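Local atomic coordinates of defective in germ line development protein 3, isoform a (Caenorhabditis elegans, PDB entry 3N89), a protein that probably takes part in germline development through four KH domains, of the RNA-binding KH family, that pack into one globular structural platform. Residues A[195-198]-A[199-203]. Sequence-based numbering, arbitrary orientation.
Sequences YYVD and QVLGS
The backbone between Y196 and G202 makes a single short helical turn, in which V200 N donates to Y196 O (2.8 Å) and L201 N to V197 O (3.0 Å), the chain leaving the helix at G202. This is the brief helix 197-200 that follows strand 186-193 in the third KH domain, before helix 209-217; the chain then turns at G202, probably at the position of the GXXG loop of RNA-binding KH domains, although the second glycine of that motif is missing here. V197 O also receives a weak bond from G202 N, so one carbonyl serves two successive amides as the turn ends. G202 has positive phi, and a side chain at its backbone angles would collide with the carbonyl oxygen of L201.

On one side of the turn, CG2 of V200 packs against the base of the Y196 side chain, 4.1 Å from Y196 CB. The Y196 ring swings beside its own backbone N (chi1 -55°) and lies alongside the extended Q199 chain, the two pointing the same way and both touching P260 at the start of strand 260-268, in the fourth KH domain. CD2 of Y195 lies above one face of the Y196 ring, offset toward its rim. V197 and L201 follow one another more loosely along another side and both reach Y237 of strand 236-242, L201 also touching I239. At the far end S203 approaches D198: its OG, anti to the backbone N (chi1 -167°), stands 4.0 Å from D198 CB, while D198 CA makes a CA-H...O contact with G202 O at 3.4 Å.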
# COMPACT_ATOMS: atom_id res chain seq x y z
N TYR A 195 10.32 8.30 4.46
CA TYR A 195 11.38 7.31 4.35
C TYR A 195 11.54 6.74 2.95
O TYR A 195 12.65 6.63 2.44
CB TYR A 195 11.11 6.13 5.30
CG TYR A 195 12.28 5.18 5.43
CD1 TYR A 195 13.16 5.28 6.51
CD2 TYR A 195 12.52 4.18 4.47
CE1 TYR A 195 14.24 4.41 6.65
CE2 TYR A 195 13.60 3.30 4.60
CZ TYR A 195 14.45 3.43 5.70
OH TYR A 195 15.52 2.59 5.87
N TYR A 196 10.42 6.38 2.33
CA TYR A 196 10.42 5.76 1.01
C TYR A 196 10.47 6.70 -0.18
O TYR A 196 10.47 6.24 -1.33
CB TYR A 196 9.23 4.82 0.90
CG TYR A 196 9.16 3.80 2.00
CD1 TYR A 196 8.16 3.84 2.97
CD2 TYR A 196 10.11 2.78 2.09
CE1 TYR A 196 8.09 2.90 3.99
CE2 TYR A 196 10.05 1.82 3.11
CZ TYR A 196 9.03 1.89 4.05
OH TYR A 196 8.95 0.95 5.05
N VAL A 197 10.51 8.00 0.08
CA VAL A 197 10.57 8.99 -0.98
C VAL A 197 11.62 8.63 -2.02
O VAL A 197 11.36 8.69 -3.22
CB VAL A 197 10.88 10.39 -0.42
CG1 VAL A 197 11.15 11.36 -1.57
CG2 VAL A 197 9.71 10.89 0.44
N ASP A 198 12.81 8.26 -1.58
CA ASP A 198 13.86 7.91 -2.52
C ASP A 198 13.52 6.69 -3.38
O ASP A 198 13.85 6.66 -4.57
CB ASP A 198 15.21 7.69 -1.80
CG ASP A 198 15.11 6.70 -0.64
OD1 ASP A 198 14.36 5.70 -0.76
OD2 ASP A 198 15.82 6.91 0.38
N GLN A 199 12.83 5.72 -2.79
CA GLN A 199 12.46 4.49 -3.50
C GLN A 199 11.22 4.61 -4.41
O GLN A 199 11.10 3.89 -5.40
CB GLN A 199 12.23 3.37 -2.48
CG GLN A 199 12.02 1.99 -3.08
CD GLN A 199 11.54 0.96 -2.06
OE1 GLN A 199 12.08 0.85 -0.96
NE2 GLN A 199 10.52 0.18 -2.43
N VAL A 200 10.31 5.53 -4.08
CA VAL A 200 9.09 5.70 -4.87
C VAL A 200 9.22 6.78 -5.94
O VAL A 200 8.99 6.52 -7.13
CB VAL A 200 7.88 6.07 -3.98
CG1 VAL A 200 6.64 6.25 -4.84
CG2 VAL A 200 7.65 5.00 -2.91
N LEU A 201 9.59 7.98 -5.52
CA LEU A 201 9.74 9.11 -6.44
C LEU A 201 11.04 9.08 -7.23
O LEU A 201 11.07 9.46 -8.40
CB LEU A 201 9.65 10.42 -5.66
CG LEU A 201 8.27 11.06 -5.50
CD1 LEU A 201 7.39 10.23 -4.59
CD2 LEU A 201 8.45 12.45 -4.95
N GLY A 202 12.11 8.66 -6.57
CA GLY A 202 13.41 8.62 -7.22
C GLY A 202 14.47 9.17 -6.28
O GLY A 202 14.15 9.82 -5.27
N SER A 203 15.73 8.91 -6.61
CA SER A 203 16.86 9.37 -5.81
C SER A 203 17.89 10.05 -6.73
O SER A 203 17.75 10.03 -7.95
CB SER A 203 17.51 8.18 -5.10
OG SER A 203 18.42 8.60 -4.09